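Local atomic coordinates of peroxidase (Cellulomonas bogoriensis 69B4 = DSM 16987, PDB entry 6QZO), a protein that binds heme b and probably acts as a DyP-type (dye-decolourising) peroxidase, oxidising its substrates at the expense of hydrogen peroxide. Residues I48-L53 with G325-T330; D132-A137 with V232-A237. All coordinates share one frame; numbering follows the deposited sequence.

Interaction 1: residues I48-L53 with G325-T330; sequences IALVAL and GLLFVT. With HEM (protoporphyrin IX containing Fe), chain I.
Ile48 opens the contact with its short branch, CG2, which lies 4.0 Å from CD1 of Leu327, the two side chains sliding past each other in opposite directions. Its longer branch is turned elsewhere: CG1 stands anti to the backbone N (chi1 -169°), which leaves the CG2 methyl to face the other strand. Two residues on, Leu50 points the same way and uses one methyl for two partners. Its CD2 comes within 4.3 Å of Leu327 CD1 and 4.4 Å of Val329 CG2. Leu327 CD1 is thus shared by Ile48 and Leu50, while Val329 extends the apolar patch along its own strand. No hydrogen bond crosses the interface; four buried aliphatic residues hold it by van der Waals contact.

The alternation of strand 325-330 gives it a second role. Leu327 and Val329 face strand 48-53, whereas Leu326 and Phe328 project to the opposite face and line the heme pocket. Leu326 CD2 is 3.9 Å from heme C3B. Heme C1C lies 3.7 Å above one face of the Phe328 ring, offset toward its rim, and the CG2 methyl of Thr330 sits over the opposite face, also toward the rim. The ring's closest approach is Phe328 CE2 to heme C3C, 3.2 Å.

Each strand is an inner member of a four-stranded antiparallel sheet: 48-53 pairs with 143-149 and 170-179, and 325-330 with 229-238 and 306-314. The segment axes are 10.4 Å apart at closest approach and cross at 69°. With side chains of both turned into the interface, this is face-to-face packing between the sheets of the N- and C-terminal family regions, flanked by Gln146, Met231 and Tyr310, as expected for the two ferredoxin-like halves of a DyP-type peroxidase.

Interaction 2: residues D132-A137 with V232-A237; sequences DRLDPA and VVRRIA. With HEM (protoporphyrin IX containing Fe), chain I.
Asp132 and Arg234 join loop and strand through a salt bridge, with Arg234 NH2 donating to Asp132 OD1 across 2.9 Å. The N-H...O angle of 147° makes the bond somewhat bent. OD1 is met on its syn side, near the carboxylate plane, yet the carboxylate and guanidinium planes are turned 60° apart: one nitrogen meets one oxygen, NH2 with OD1, and no flat bidentate pair forms. Arg234 reaches the loop by folding its chain at both chi2 and chi3, which lets the side chain meet Asp132 at about a right angle.

A water bridges the two groups: it donates to Asp132 OD2 at 2.6 Å and accepts from Arg234 NH1, a second, indirect link. Both ends have further partners: Asp132 OD2 accepts from Phe129 N, and Arg234 NH1 also bonds Ser361 OG. A lysine in place of Arg234 would probably lose this two-pronged grip, leaving Asp132 OD1 or the water without its mate.

Leu134 adds a loose van der Waals contact, its CD2 methyl lying 4.2 Å from Arg234 NH1 and approaching the guanidinium obliquely. Further along the strand, Ile236 lines the heme pocket, its CD1 3.5 Å from the heme methyl CMC.

Within the loop, Asp135 OD1 accepts from Ala137 N, 3.3 Å away, in an Asx turn at the start of a 3-10 segment. Arg133 NH1 donates to Asp132 O, meeting it from above the carbonyl plane.

Strand 232-237 runs in the C-terminal sheet between strands 323-332 and 356-366. The loop, lying between helix 107-113 and strand 143-149 of the N-terminal region, is tied to strand 356-366 by backbone bonds of Arg133 and Asp135 with Pro358 and Val359.

How the interactions relate
The centres of interactions 1 and 2 lie about 10 Å apart, and the two are joined because 325-330 and 232-237 are neighbouring antiparallel strands. Leu326 N to Ile236 O and Phe328 N to Arg234 O, each 2.8 Å, are probable hydrogen bonds between them. On the heme side of the sheet Phe328 CB packs on Ile236 CD1 at 3.7 Å; on the other, Leu327 CD2 lies 3.7 Å from Arg235 NH1. Interaction 1 backs this sheet with the N-terminal one; interaction 2 adds a loop of that region. Both strand segments reach the heme, through Leu326 and Phe328 and through Ile236. Phe328 also touches heme-bonded Arg307; His292 is the axial ligand of the iron.

Interaction 1: residues I48-L53 with G325-T330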
loop_
_atom_site.group_PDB
_atom_site.type_symbol
_atom_site.label_atom_id
_atom_site.label_comp_id
_atom_site.label_asym_id
_atom_site.label_seq_id
_atom_site.Cartn_x
_atom_site.Cartn_y
_atom_site.Cartn_z
ATOM N N ILE A 48 -5.495 3.238 -5.304
ATOM C CA ILE A 48 -6.876 2.695 -5.429
ATOM C C ILE A 48 -7.157 1.705 -4.296
ATOM O O ILE A 48 -6.271 0.902 -3.957
ATOM C CB ILE A 48 -7.093 1.996 -6.784
ATOM C CG1 ILE A 48 -8.568 1.688 -7.007
ATOM C CG2 ILE A 48 -6.229 0.743 -6.922
ATOM C CD1 ILE A 48 -8.909 1.451 -8.464
ATOM N N ALA A 49 -8.376 1.757 -3.769
ATOM C CA ALA A 49 -8.973 0.684 -2.949
ATOM C C ALA A 49 -10.359 0.428 -3.527
ATOM O O ALA A 49 -11.147 1.372 -3.549
ATOM C CB ALA A 49 -9.028 1.080 -1.498
ATOM N N LEU A 50 -10.596 -0.761 -4.079
ATOM C CA LEU A 50 -11.958 -1.204 -4.431
ATOM C C LEU A 50 -12.527 -1.920 -3.210
ATOM O O LEU A 50 -11.961 -2.974 -2.829
ATOM C CB LEU A 50 -11.881 -2.169 -5.609
ATOM C CG LEU A 50 -11.558 -1.661 -7.001
ATOM C CD1 LEU A 50 -12.617 -0.740 -7.520
ATOM C CD2 LEU A 50 -10.189 -1.034 -7.135
ATOM N N VAL A 51 -13.568 -1.339 -2.613
ATOM C CA VAL A 51 -14.282 -1.924 -1.452
ATOM C C VAL A 51 -15.631 -2.481 -1.920
ATOM O O VAL A 51 -16.533 -1.683 -2.208
ATOM C CB VAL A 51 -14.449 -0.896 -0.320
ATOM C CG1 VAL A 51 -15.030 -1.543 0.925
ATOM C CG2 VAL A 51 -13.124 -0.208 0.011
ATOM N N ALA A 52 -15.728 -3.803 -2.025
ATOM C CA ALA A 52 -16.979 -4.538 -2.263
ATOM C C ALA A 52 -17.688 -4.733 -0.927
ATOM O O ALA A 52 -17.036 -5.180 0.043
ATOM C CB ALA A 52 -16.705 -5.865 -2.932
ATOM N N LEU A 53 -18.983 -4.413 -0.886
ATOM C CA LEU A 53 -19.816 -4.635 0.312
ATOM C C LEU A 53 -20.991 -5.521 -0.081
ATOM O O LEU A 53 -21.361 -5.525 -1.265
ATOM C CB LEU A 53 -20.263 -3.288 0.889
ATOM C CG LEU A 53 -19.119 -2.347 1.294
ATOM C CD1 LEU A 53 -18.865 -1.299 0.221
ATOM C CD2 LEU A 53 -19.415 -1.674 2.624
ATOM N N GLY A 325 0.366 -8.863 -8.919
ATOM C CA GLY A 325 -0.526 -8.998 -10.080
ATOM C C GLY A 325 -1.094 -7.673 -10.531
ATOM O O GLY A 325 -0.542 -6.620 -10.149
ATOM N N LEU A 326 -2.160 -7.738 -11.325
ATOM C CA LEU A 326 -2.847 -6.569 -11.929
ATOM C C LEU A 326 -4.271 -6.504 -11.360
ATOM O O LEU A 326 -4.956 -7.556 -11.355
ATOM C CB LEU A 326 -2.857 -6.758 -13.445
ATOM C CG LEU A 326 -3.094 -5.489 -14.267
ATOM C CD1 LEU A 326 -1.904 -4.544 -14.171
ATOM C CD2 LEU A 326 -3.391 -5.825 -15.713
ATOM N N LEU A 327 -4.646 -5.353 -10.784
ATOM C CA LEU A 327 -6.056 -4.986 -10.534
ATOM C C LEU A 327 -6.595 -4.501 -11.866
ATOM O O LEU A 327 -6.431 -3.320 -12.162
ATOM C CB LEU A 327 -6.174 -3.870 -9.496
ATOM C CG LEU A 327 -5.872 -4.240 -8.054
ATOM C CD1 LEU A 327 -6.510 -3.234 -7.097
ATOM C CD2 LEU A 327 -6.343 -5.650 -7.716
ATOM N N PHE A 328 -7.144 -5.419 -12.642
ATOM C CA PHE A 328 -7.632 -5.121 -14.009
ATOM C C PHE A 328 -9.059 -4.599 -13.896
ATOM O O PHE A 328 -9.999 -5.421 -13.775
ATOM C CB PHE A 328 -7.525 -6.363 -14.884
ATOM C CG PHE A 328 -7.624 -6.047 -16.344
ATOM C CD1 PHE A 328 -6.760 -5.135 -16.924
ATOM C CD2 PHE A 328 -8.571 -6.659 -17.135
ATOM C CE1 PHE A 328 -6.821 -4.862 -18.272
ATOM C CE2 PHE A 328 -8.660 -6.360 -18.482
ATOM C CZ PHE A 328 -7.789 -5.464 -19.042
ATOM N N VAL A 329 -9.202 -3.275 -13.897
ATOM C CA VAL A 329 -10.514 -2.565 -13.836
ATOM C C VAL A 329 -10.796 -2.038 -15.240
ATOM O O VAL A 329 -9.925 -1.334 -15.776
ATOM C CB VAL A 329 -10.465 -1.415 -12.812
ATOM C CG1 VAL A 329 -11.817 -0.719 -12.675
ATOM C CG2 VAL A 329 -9.974 -1.887 -11.449
ATOM N N THR A 330 -11.940 -2.389 -15.835
ATOM C CA THR A 330 -12.369 -1.870 -17.168
ATOM C C THR A 330 -13.765 -1.250 -17.058
ATOM O O THR A 330 -14.562 -1.718 -16.242
ATOM C CB THR A 330 -12.333 -2.948 -18.256
ATOM O OG1 THR A 330 -13.433 -3.831 -18.035
ATOM C CG2 THR A 330 -11.040 -3.738 -18.277
HETATM C CHA HEM I . -2.721 -4.477 -23.971
HETATM C CHB HEM I . -0.608 -6.462 -20.130
HETATM C CHC HEM I . -4.717 -8.777 -19.082
HETATM C CHD HEM I . -6.946 -6.472 -22.682
HETATM C C1A HEM I . -1.797 -4.846 -23.033
HETATM C C2A HEM I . -0.415 -4.501 -23.085
HETATM C C3A HEM I . 0.177 -5.077 -22.007
HETATM C C4A HEM I . -0.834 -5.742 -21.280
HETATM C CMA HEM I . 1.642 -5.018 -21.619
HETATM C CAA HEM I . 0.289 -3.701 -24.166
HETATM C CBA HEM I . 0.305 -2.195 -23.907
HETATM C CGA HEM I . -1.067 -1.642 -24.113
HETATM O O1A HEM I . -1.814 -1.560 -23.098
HETATM O O2A HEM I . -1.441 -1.294 -25.268
HETATM C C1B HEM I . -1.569 -7.268 -19.532
HETATM C C2B HEM I . -1.280 -8.048 -18.379
HETATM C C3B HEM I . -2.439 -8.719 -18.071
HETATM C C4B HEM I . -3.413 -8.307 -19.090
HETATM C CMB HEM I . 0.052 -8.098 -17.637
HETATM C CAB HEM I . -2.766 -9.610 -16.940
HETATM C CBB HEM I . -2.003 -9.743 -15.856
HETATM C C1C HEM I . -5.694 -8.354 -19.953
HETATM C C2C HEM I . -7.010 -8.811 -19.928
HETATM C C3C HEM I . -7.687 -8.180 -20.947
HETATM C C4C HEM I . -6.735 -7.305 -21.605
HETATM C CMC HEM I . -7.645 -9.811 -19.001
HETATM C CAC HEM I . -9.126 -8.524 -21.089
HETATM C CBC HEM I . -9.948 -8.035 -21.976
HETATM C C1D HEM I . -5.933 -5.734 -23.327
HETATM C C2D HEM I . -6.206 -4.884 -24.501
HETATM C C3D HEM I . -5.031 -4.345 -24.873
HETATM C C4D HEM I . -4.050 -4.866 -23.906
HETATM C CMD HEM I . -7.513 -4.643 -25.236
HETATM C CAD HEM I . -4.795 -3.392 -26.050
HETATM C CBD HEM I . -4.472 -4.182 -27.336
HETATM C CGD HEM I . -4.270 -3.343 -28.593
HETATM O O1D HEM I . -5.251 -2.902 -29.229
HETATM O O2D HEM I . -3.114 -3.101 -29.045
HETATM N NA HEM I . -2.036 -5.603 -21.924
HETATM N NB HEM I . -2.831 -7.455 -19.920
HETATM N NC HEM I . -5.524 -7.456 -20.965
HETATM N ND HEM I . -4.630 -5.682 -23.019
HETATM FE FE HEM I . -3.745 -6.552 -21.592
#

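Interaction 2: residues D132-A137 with V232-A237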
loop_
_atom_site.group_PDB
_atom_site.type_symbol
_atom_site.label_atom_id
_atom_site.label_comp_id
_atom_site.label_asym_id
_atom_site.label_seq_id
_atom_site.Cartn_x
_atom_site.Cartn_y
_atom_site.Cartn_z
ATOM N N ASP A 132 -9.805 -19.375 -15.917
ATOM C CA ASP A 132 -10.288 -18.893 -14.593
ATOM C C ASP A 132 -9.745 -19.772 -13.468
ATOM O O ASP A 132 -9.927 -20.974 -13.553
ATOM C CB ASP A 132 -11.822 -18.904 -14.518
ATOM C CG ASP A 132 -12.499 -17.786 -15.278
ATOM O OD1 ASP A 132 -11.769 -16.885 -15.757
ATOM O OD2 ASP A 132 -13.759 -17.817 -15.351
ATOM N N ARG A 133 -9.139 -19.166 -12.448
ATOM C CA ARG A 133 -8.844 -19.807 -11.138
ATOM C C ARG A 133 -9.551 -19.004 -10.054
ATOM O O ARG A 133 -8.908 -18.660 -9.067
ATOM C CB ARG A 133 -7.341 -19.828 -10.797
ATOM C CG ARG A 133 -6.405 -20.724 -11.561
ATOM C CD ARG A 133 -7.024 -22.021 -12.062
ATOM N NE ARG A 133 -6.213 -22.769 -13.010
ATOM C CZ ARG A 133 -6.555 -23.150 -14.260
ATOM N NH1 ARG A 133 -7.727 -22.823 -14.795
ATOM N NH2 ARG A 133 -5.688 -23.850 -14.974
ATOM N N LEU A 134 -10.843 -18.715 -10.247
ATOM C CA LEU A 134 -11.586 -17.702 -9.456
ATOM C C LEU A 134 -11.750 -18.167 -8.016
ATOM O O LEU A 134 -12.283 -19.271 -7.797
ATOM C CB LEU A 134 -12.940 -17.422 -10.111
ATOM C CG LEU A 134 -12.877 -16.761 -11.491
ATOM C CD1 LEU A 134 -14.268 -16.516 -12.025
ATOM C CD2 LEU A 134 -12.071 -15.469 -11.444
ATOM N N ASP A 135 -11.275 -17.334 -7.087
ATOM C CA ASP A 135 -11.441 -17.461 -5.621
ATOM C C ASP A 135 -12.666 -16.645 -5.203
ATOM O O ASP A 135 -12.635 -15.422 -5.287
ATOM C CB ASP A 135 -10.176 -16.968 -4.911
ATOM C CG ASP A 135 -10.222 -17.100 -3.396
ATOM O OD1 ASP A 135 -11.285 -17.441 -2.855
ATOM O OD2 ASP A 135 -9.216 -16.840 -2.766
ATOM N N PRO A 136 -13.764 -17.288 -4.744
ATOM C CA PRO A 136 -14.996 -16.589 -4.373
ATOM C C PRO A 136 -14.817 -15.343 -3.488
ATOM O O PRO A 136 -15.605 -14.446 -3.622
ATOM C CB PRO A 136 -15.817 -17.647 -3.607
ATOM C CG PRO A 136 -15.129 -19.015 -3.788
ATOM C CD PRO A 136 -13.888 -18.750 -4.608
ATOM N N ALA A 137 -13.783 -15.320 -2.635
ATOM C CA ALA A 137 -13.468 -14.201 -1.707
ATOM C C ALA A 137 -13.014 -12.955 -2.482
ATOM O O ALA A 137 -12.930 -11.885 -1.851
ATOM C CB ALA A 137 -12.409 -14.624 -0.707
ATOM N N VAL A 232 -15.941 -3.803 -14.839
ATOM C CA VAL A 232 -15.373 -5.163 -14.613
ATOM C C VAL A 232 -14.138 -5.003 -13.727
ATOM O O VAL A 232 -13.317 -4.126 -14.028
ATOM C CB VAL A 232 -15.014 -5.847 -15.938
ATOM C CG1 VAL A 232 -14.166 -7.088 -15.720
ATOM C CG2 VAL A 232 -16.254 -6.171 -16.746
ATOM N N VAL A 233 -14.032 -5.833 -12.688
ATOM C CA VAL A 233 -12.810 -6.002 -11.865
ATOM C C VAL A 233 -12.372 -7.459 -11.963
ATOM O O VAL A 233 -13.087 -8.318 -11.418
ATOM C CB VAL A 233 -13.052 -5.599 -10.402
ATOM C CG1 VAL A 233 -11.815 -5.755 -9.543
ATOM C CG2 VAL A 233 -13.560 -4.176 -10.315
ATOM N N ARG A 234 -11.258 -7.701 -12.664
ATOM C CA ARG A 234 -10.518 -8.982 -12.629
ATOM C C ARG A 234 -9.249 -8.771 -11.799
ATOM O O ARG A 234 -8.443 -7.874 -12.142
ATOM C CB ARG A 234 -10.138 -9.438 -14.035
ATOM C CG ARG A 234 -11.305 -9.568 -14.993
ATOM C CD ARG A 234 -12.071 -10.860 -14.835
ATOM N NE ARG A 234 -11.484 -11.971 -15.533
ATOM C CZ ARG A 234 -12.018 -13.180 -15.625
ATOM N NH1 ARG A 234 -13.149 -13.485 -15.005
ATOM N NH2 ARG A 234 -11.370 -14.086 -16.332
ATOM N N ARG A 235 -9.107 -9.533 -10.725
ATOM C CA ARG A 235 -7.836 -9.679 -9.975
ATOM C C ARG A 235 -7.018 -10.721 -10.729
ATOM O O ARG A 235 -7.446 -11.899 -10.752
ATOM C CB ARG A 235 -8.119 -10.117 -8.539
ATOM C CG ARG A 235 -6.942 -9.943 -7.597
ATOM C CD ARG A 235 -7.267 -10.431 -6.207
ATOM N NE ARG A 235 -6.145 -10.361 -5.287
ATOM C CZ ARG A 235 -5.688 -9.259 -4.700
ATOM N NH1 ARG A 235 -6.225 -8.075 -4.950
ATOM N NH2 ARG A 235 -4.675 -9.331 -3.850
ATOM N N ILE A 236 -5.939 -10.311 -11.391
ATOM C CA ILE A 236 -5.167 -11.234 -12.274
ATOM C C ILE A 236 -3.766 -11.369 -11.682
ATOM O O ILE A 236 -3.013 -10.384 -11.698
ATOM C CB ILE A 236 -5.151 -10.785 -13.749
ATOM C CG1 ILE A 236 -6.540 -10.364 -14.232
ATOM C CG2 ILE A 236 -4.589 -11.898 -14.618
ATOM C CD1 ILE A 236 -6.547 -9.817 -15.648
ATOM N N ALA A 237 -3.469 -12.571 -11.172
ATOM C CA ALA A 237 -2.193 -12.911 -10.516
ATOM C C ALA A 237 -1.112 -13.085 -11.587
ATOM O O ALA A 237 -1.424 -13.646 -12.680
ATOM C CB ALA A 237 -2.375 -14.151 -9.701
HETATM C CHA HEM I . -2.721 -4.477 -23.971
HETATM C CHB HEM I . -0.608 -6.462 -20.130
HETATM C CHC HEM I . -4.717 -8.777 -19.082
HETATM C CHD HEM I . -6.946 -6.472 -22.682
HETATM C C1A HEM I . -1.797 -4.846 -23.033
HETATM C C2A HEM I . -0.415 -4.501 -23.085
HETATM C C3A HEM I . 0.177 -5.077 -22.007
HETATM C C4A HEM I . -0.834 -5.742 -21.280
HETATM C CMA HEM I . 1.642 -5.018 -21.619
HETATM C CAA HEM I . 0.289 -3.701 -24.166
HETATM C CBA HEM I . 0.305 -2.195 -23.907
HETATM C CGA HEM I . -1.067 -1.642 -24.113
HETATM O O1A HEM I . -1.814 -1.560 -23.098
HETATM O O2A HEM I . -1.441 -1.294 -25.268
HETATM C C1B HEM I . -1.569 -7.268 -19.532
HETATM C C2B HEM I . -1.280 -8.048 -18.379
HETATM C C3B HEM I . -2.439 -8.719 -18.071
HETATM C C4B HEM I . -3.413 -8.307 -19.090
HETATM C CMB HEM I . 0.052 -8.098 -17.637
HETATM C CAB HEM I . -2.766 -9.610 -16.940
HETATM C CBB HEM I . -2.003 -9.743 -15.856
HETATM C C1C HEM I . -5.694 -8.354 -19.953
HETATM C C2C HEM I . -7.010 -8.811 -19.928
HETATM C C3C HEM I . -7.687 -8.180 -20.947
HETATM C C4C HEM I . -6.735 -7.305 -21.605
HETATM C CMC HEM I . -7.645 -9.811 -19.001
HETATM C CAC HEM I . -9.126 -8.524 -21.089
HETATM C CBC HEM I . -9.948 -8.035 -21.976
HETATM C C1D HEM I . -5.933 -5.734 -23.327
HETATM C C2D HEM I . -6.206 -4.884 -24.501
HETATM C C3D HEM I . -5.031 -4.345 -24.873
HETATM C C4D HEM I . -4.050 -4.866 -23.906
HETATM C CMD HEM I . -7.513 -4.643 -25.236
HETATM C CAD HEM I . -4.795 -3.392 -26.050
HETATM C CBD HEM I . -4.472 -4.182 -27.336
HETATM C CGD HEM I . -4.270 -3.343 -28.593
HETATM O O1D HEM I . -5.251 -2.902 -29.229
HETATM O O2D HEM I . -3.114 -3.101 -29.045
HETATM N NA HEM I . -2.036 -5.603 -21.924
HETATM N NB HEM I . -2.831 -7.455 -19.920
HETATM N NC HEM I . -5.524 -7.456 -20.965
HETATM N ND HEM I . -4.630 -5.682 -23.019
HETATM FE FE HEM I . -3.745 -6.552 -21.592
HETATM O O HOH W 1 -14.676 -15.373 -15.739
#